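Local coordinates for protein MmeI (Methylophilus methylotrophus, PDB 5HR4) that is a Type IIL restriction-modification enzyme that binds calcium and probably methylates adenine in DNA at N6 using S-adenosyl-L-methionine, at residues Pro157-Met169 / Asp281-Ile294. Numbering follows the deposited sequence.
With CA (calcium ion), chain G.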
loop_
_atom_site.group_PDB
_atom_site.type_symbol
_atom_site.label_atom_id
_atom_site.label_comp_id
_atom_site.label_asym_id
_atom_site.label_seq_id
_atom_site.Cartn_x
_atom_site.Cartn_y
_atom_site.Cartn_z
ATOM N N PRO A 157 14.294 -4.505 -37.351
ATOM C CA PRO A 157 14.417 -5.102 -36.025
ATOM C C PRO A 157 13.045 -5.457 -35.431
ATOM O O PRO A 157 12.010 -4.962 -35.886
ATOM C CB PRO A 157 15.171 -4.169 -35.104
ATOM N N GLN A 158 13.044 -6.315 -34.412
ATOM C CA GLN A 158 11.807 -6.780 -33.800
ATOM C C GLN A 158 11.282 -5.762 -32.794
ATOM O O GLN A 158 12.057 -5.101 -32.099
ATOM C CB GLN A 158 12.029 -8.135 -33.120
ATOM C CG GLN A 158 12.469 -9.240 -34.078
ATOM C CD GLN A 158 12.497 -10.625 -33.430
ATOM O OE1 GLN A 158 12.834 -10.760 -32.255
ATOM N NE2 GLN A 158 12.127 -11.657 -34.196
ATOM N N ASP A 159 9.956 -5.646 -32.708
ATOM C CA ASP A 159 9.329 -4.682 -31.802
ATOM C C ASP A 159 9.701 -5.009 -30.360
ATOM O O ASP A 159 9.474 -6.143 -29.916
ATOM C CB ASP A 159 7.802 -4.693 -31.941
ATOM C CG ASP A 159 7.309 -4.215 -33.311
ATOM O OD1 ASP A 159 8.104 -3.633 -34.080
ATOM O OD2 ASP A 159 6.105 -4.406 -33.608
ATOM N N PRO A 160 10.268 -4.075 -29.602
ATOM C CA PRO A 160 10.545 -4.360 -28.189
ATOM C C PRO A 160 9.260 -4.583 -27.412
ATOM O O PRO A 160 8.210 -4.027 -27.731
ATOM C CB PRO A 160 11.291 -3.110 -27.705
ATOM C CG PRO A 160 11.076 -2.086 -28.760
ATOM C CD PRO A 160 10.876 -2.812 -30.042
ATOM N N ILE A 161 9.346 -5.437 -26.394
ATOM C CA ILE A 161 8.162 -5.813 -25.632
ATOM C C ILE A 161 7.672 -4.628 -24.817
ATOM O O ILE A 161 8.446 -3.756 -24.408
ATOM C CB ILE A 161 8.458 -7.011 -24.712
ATOM C CG1 ILE A 161 9.758 -6.775 -23.954
ATOM C CG2 ILE A 161 8.529 -8.304 -25.492
ATOM C CD1 ILE A 161 9.687 -7.228 -22.539
ATOM N N ASN A 162 6.371 -4.605 -24.560
ATOM C CA ASN A 162 5.778 -3.613 -23.675
ATOM C C ASN A 162 4.930 -4.334 -22.636
ATOM O O ASN A 162 5.014 -5.558 -22.508
ATOM C CB ASN A 162 4.944 -2.602 -24.475
ATOM C CG ASN A 162 3.958 -3.276 -25.432
ATOM O OD1 ASN A 162 3.339 -4.295 -25.104
ATOM N ND2 ASN A 162 3.827 -2.718 -26.632
ATOM N N ILE A 163 4.086 -3.601 -21.912
ATOM C CA ILE A 163 3.172 -4.262 -20.985
ATOM C C ILE A 163 2.233 -5.234 -21.701
ATOM O O ILE A 163 1.865 -6.272 -21.138
ATOM C CB ILE A 163 2.377 -3.217 -20.190
ATOM C CG1 ILE A 163 3.335 -2.229 -19.543
ATOM C CG2 ILE A 163 1.529 -3.916 -19.135
ATOM C CD1 ILE A 163 4.275 -2.913 -18.612
ATOM N N LYS A 164 1.825 -4.935 -22.936
ATOM C CA LYS A 164 0.853 -5.812 -23.586
ATOM C C LYS A 164 1.441 -7.194 -23.855
ATOM O O LYS A 164 0.696 -8.172 -23.970
ATOM C CB LYS A 164 0.325 -5.191 -24.883
ATOM N N ALA A 165 2.770 -7.304 -23.910
ATOM C CA ALA A 165 3.393 -8.601 -24.140
ATOM C C ALA A 165 3.349 -9.458 -22.887
ATOM O O ALA A 165 3.054 -10.658 -22.961
ATOM C CB ALA A 165 4.832 -8.425 -24.606
ATOM N N ALA A 166 3.644 -8.875 -21.727
ATOM C CA ALA A 166 3.528 -9.660 -20.503
ATOM C C ALA A 166 2.095 -10.138 -20.304
ATOM O O ALA A 166 1.863 -11.305 -19.975
ATOM C CB ALA A 166 3.999 -8.855 -19.296
ATOM N N GLU A 167 1.117 -9.259 -20.532
ATOM C CA GLU A 167 -0.272 -9.663 -20.342
ATOM C C GLU A 167 -0.647 -10.815 -21.270
ATOM O O GLU A 167 -1.380 -11.724 -20.869
ATOM C CB GLU A 167 -1.196 -8.454 -20.539
ATOM C CG GLU A 167 -1.134 -7.427 -19.386
ATOM C CD GLU A 167 -1.877 -6.121 -19.692
ATOM O OE1 GLU A 167 -2.459 -6.019 -20.795
ATOM O OE2 GLU A 167 -1.881 -5.199 -18.831
ATOM N N ARG A 168 -0.138 -10.808 -22.508
ATOM C CA ARG A 168 -0.400 -11.916 -23.428
ATOM C C ARG A 168 0.262 -13.202 -22.946
ATOM O O ARG A 168 -0.333 -14.287 -23.021
ATOM C CB ARG A 168 0.082 -11.559 -24.839
ATOM C CG ARG A 168 -1.047 -11.078 -25.772
ATOM C CD ARG A 168 -0.569 -10.729 -27.194
ATOM N NE ARG A 168 -0.102 -9.345 -27.296
ATOM C CZ ARG A 168 1.122 -8.994 -27.675
ATOM N NH1 ARG A 168 2.008 -9.928 -28.010
ATOM N NH2 ARG A 168 1.457 -7.710 -27.724
ATOM N N MET A 169 1.495 -13.098 -22.446
ATOM C CA MET A 169 2.171 -14.251 -21.868
ATOM C C MET A 169 1.402 -14.796 -20.672
ATOM O O MET A 169 1.297 -16.017 -20.494
ATOM C CB MET A 169 3.597 -13.865 -21.476
ATOM C CG MET A 169 4.290 -14.856 -20.571
ATOM S SD MET A 169 6.088 -14.775 -20.708
ATOM C CE MET A 169 6.339 -16.220 -21.736
ATOM N N ASP A 281 4.043 -15.614 -31.458
ATOM C CA ASP A 281 3.776 -14.196 -31.276
ATOM C C ASP A 281 4.745 -13.577 -30.278
ATOM O O ASP A 281 5.324 -12.517 -30.533
ATOM C CB ASP A 281 2.342 -14.026 -30.803
ATOM C CG ASP A 281 1.718 -12.813 -31.341
ATOM O OD1 ASP A 281 1.974 -11.734 -30.762
ATOM O OD2 ASP A 281 0.975 -12.951 -32.340
ATOM N N LEU A 282 4.914 -14.219 -29.120
ATOM C CA LEU A 282 5.856 -13.701 -28.136
ATOM C C LEU A 282 7.283 -13.722 -28.680
ATOM O O LEU A 282 8.071 -12.803 -28.418
ATOM C CB LEU A 282 5.743 -14.501 -26.837
ATOM C CG LEU A 282 4.467 -14.299 -26.011
ATOM C CD1 LEU A 282 4.468 -15.192 -24.788
ATOM C CD2 LEU A 282 4.337 -12.846 -25.588
ATOM N N CYS A 283 7.631 -14.753 -29.459
ATOM C CA CYS A 283 8.991 -14.834 -29.994
ATOM C C CYS A 283 9.308 -13.644 -30.881
ATOM O O CYS A 283 10.435 -13.137 -30.871
ATOM C CB CYS A 283 9.198 -16.122 -30.790
ATOM S SG CYS A 283 9.186 -17.622 -29.829
ATOM N N SER A 284 8.334 -13.195 -31.674
ATOM C CA SER A 284 8.651 -12.167 -32.655
ATOM C C SER A 284 8.968 -10.816 -32.021
ATOM O O SER A 284 9.504 -9.948 -32.716
ATOM C CB SER A 284 7.513 -12.023 -33.661
ATOM O OG SER A 284 6.368 -11.496 -33.034
ATOM N N LEU A 285 8.682 -10.621 -30.733
ATOM C CA LEU A 285 9.089 -9.404 -30.047
ATOM C C LEU A 285 10.543 -9.511 -29.580
ATOM O O LEU A 285 11.157 -10.581 -29.588
ATOM C CB LEU A 285 8.170 -9.130 -28.864
ATOM C CG LEU A 285 6.678 -9.110 -29.198
ATOM C CD1 LEU A 285 5.842 -8.877 -27.948
ATOM C CD2 LEU A 285 6.373 -8.065 -30.247
ATOM N N ASP A 286 11.099 -8.377 -29.165
ATOM C CA ASP A 286 12.465 -8.313 -28.658
ATOM C C ASP A 286 12.393 -8.268 -27.134
ATOM O O ASP A 286 11.918 -7.285 -26.555
ATOM C CB ASP A 286 13.197 -7.096 -29.229
ATOM C CG ASP A 286 14.687 -7.093 -28.908
ATOM O OD1 ASP A 286 15.242 -8.171 -28.594
ATOM O OD2 ASP A 286 15.313 -6.008 -28.987
ATOM N N TRP A 287 12.848 -9.334 -26.486
ATOM C CA TRP A 287 12.839 -9.416 -25.030
ATOM C C TRP A 287 14.080 -8.811 -24.410
ATOM O O TRP A 287 14.233 -8.851 -23.184
ATOM C CB TRP A 287 12.660 -10.879 -24.596
ATOM C CG TRP A 287 11.314 -11.302 -24.990
ATOM C CD1 TRP A 287 10.903 -11.608 -26.245
ATOM C CD2 TRP A 287 10.156 -11.342 -24.162
ATOM N NE1 TRP A 287 9.563 -11.877 -26.250
ATOM C CE2 TRP A 287 9.078 -11.730 -24.978
ATOM C CE3 TRP A 287 9.930 -11.122 -22.801
ATOM C CZ2 TRP A 287 7.783 -11.911 -24.479
ATOM C CZ3 TRP A 287 8.650 -11.296 -22.308
ATOM C CH2 TRP A 287 7.591 -11.683 -23.148
ATOM N N SER A 288 14.926 -8.190 -25.234
ATOM C CA SER A 288 16.255 -7.786 -24.802
ATOM C C SER A 288 16.205 -6.815 -23.629
ATOM O O SER A 288 16.987 -6.942 -22.679
ATOM C CB SER A 288 17.004 -7.171 -25.974
ATOM O OG SER A 288 18.377 -7.192 -25.684
ATOM N N ARG A 289 15.284 -5.848 -23.669
ATOM C CA ARG A 289 15.205 -4.802 -22.645
ATOM C C ARG A 289 13.988 -5.078 -21.765
ATOM O O ARG A 289 12.985 -4.363 -21.791
ATOM C CB ARG A 289 15.124 -3.413 -23.289
ATOM C CG ARG A 289 16.253 -3.052 -24.230
ATOM C CD ARG A 289 17.477 -2.575 -23.469
ATOM N NE ARG A 289 18.540 -2.126 -24.369
ATOM C CZ ARG A 289 19.820 -2.008 -24.024
ATOM N NH1 ARG A 289 20.205 -2.308 -22.791
ATOM N NH2 ARG A 289 20.721 -1.606 -24.913
ATOM N N ILE A 290 14.075 -6.146 -20.985
ATOM C CA ILE A 290 12.997 -6.542 -20.087
ATOM C C ILE A 290 13.261 -5.911 -18.732
ATOM O O ILE A 290 14.393 -5.918 -18.240
ATOM C CB ILE A 290 12.871 -8.076 -19.982
ATOM C CG1 ILE A 290 11.763 -8.449 -18.986
ATOM C CG2 ILE A 290 14.203 -8.733 -19.579
ATOM C CD1 ILE A 290 11.295 -9.901 -19.066
ATOM N N SER A 291 12.218 -5.369 -18.120
ATOM C CA SER A 291 12.392 -4.535 -16.944
ATOM C C SER A 291 11.370 -4.866 -15.866
ATOM O O SER A 291 10.382 -5.564 -16.137
ATOM C CB SER A 291 12.257 -3.079 -17.361
ATOM O OG SER A 291 11.242 -2.996 -18.341
ATOM N N PRO A 292 11.578 -4.376 -14.625
ATOM C CA PRO A 292 10.571 -4.535 -13.567
ATOM C C PRO A 292 9.127 -4.418 -14.016
ATOM O O PRO A 292 8.290 -5.251 -13.633
ATOM C CB PRO A 292 10.920 -3.401 -12.605
ATOM C CG PRO A 292 12.403 -3.332 -12.698
ATOM C CD PRO A 292 12.767 -3.655 -14.129
ATOM N N ALA A 293 8.820 -3.386 -14.808
ATOM C CA ALA A 293 7.456 -3.233 -15.313
ATOM C C ALA A 293 6.989 -4.501 -16.014
ATOM O O ALA A 293 5.856 -4.947 -15.809
ATOM C CB ALA A 293 7.359 -2.027 -16.251
ATOM N N ILE A 294 7.854 -5.118 -16.820
ATOM C CA ILE A 294 7.479 -6.384 -17.441
ATOM C C ILE A 294 7.269 -7.461 -16.381
ATOM O O ILE A 294 6.235 -8.134 -16.357
ATOM C CB ILE A 294 8.524 -6.828 -18.473
ATOM C CG1 ILE A 294 8.699 -5.750 -19.531
ATOM C CG2 ILE A 294 8.075 -8.146 -19.095
ATOM C CD1 ILE A 294 7.432 -5.320 -20.150
HETATM CA CA CA G . 12.454 -12.209 -30.400
HETATM O O HOH W 1 13.059 -14.033 -31.848
#
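Ile-161 lies across the indole of Trp-287, its CG2 over one face in a CH-pi contact, 3.7 Å from the centroid of the five-membered ring. Its two branches part there: with chi1 47°, CG1 is wedged between backbone N and carbonyl carbon and carries CD1 to Ile-294 CG1 (3.5 Å), while CG2 also meets Leu-285 CB. The ring's rotation is fixed by a bond from Trp-287 NE1 to Leu-282 O, almost straight (173°) and in the ring plane; Leu-285 N also donates to Leu-282 O, the two donors approaching from opposite faces of its carbonyl plane. Backbones pair in a single beta bridge: Asp-286 N donates to Asp-159 O (2.9 Å) and Ile-161 N to Asp-286 O (3.2 Å). Next to this bridge is a calcium site joining the start of 157-169 to the Cys-283 to Leu-285 turn. The Gln-158 side chain stretches out, CD anti to CB's backbone bond, so that OE1 comes to 2.4 Å from the calcium ion; Cys-283 O, Leu-285 O and a water also bind it, and Asp-201 completes the site. Asp-201 also accepts from Trp-287 N. On helix 163-178, Ala-165 CB packs on Leu-285 CD1 (3.5 Å), Met-169 CB and CE both touch Leu-282 CD1, and Met-169 SD makes an oblique Met-aromatic contact with the Trp-287 ring. Arg-168 forms a salt bridge from NH1 to Asp-281 OD1 (3.3 Å), guanidinium and carboxylate planes 70° apart.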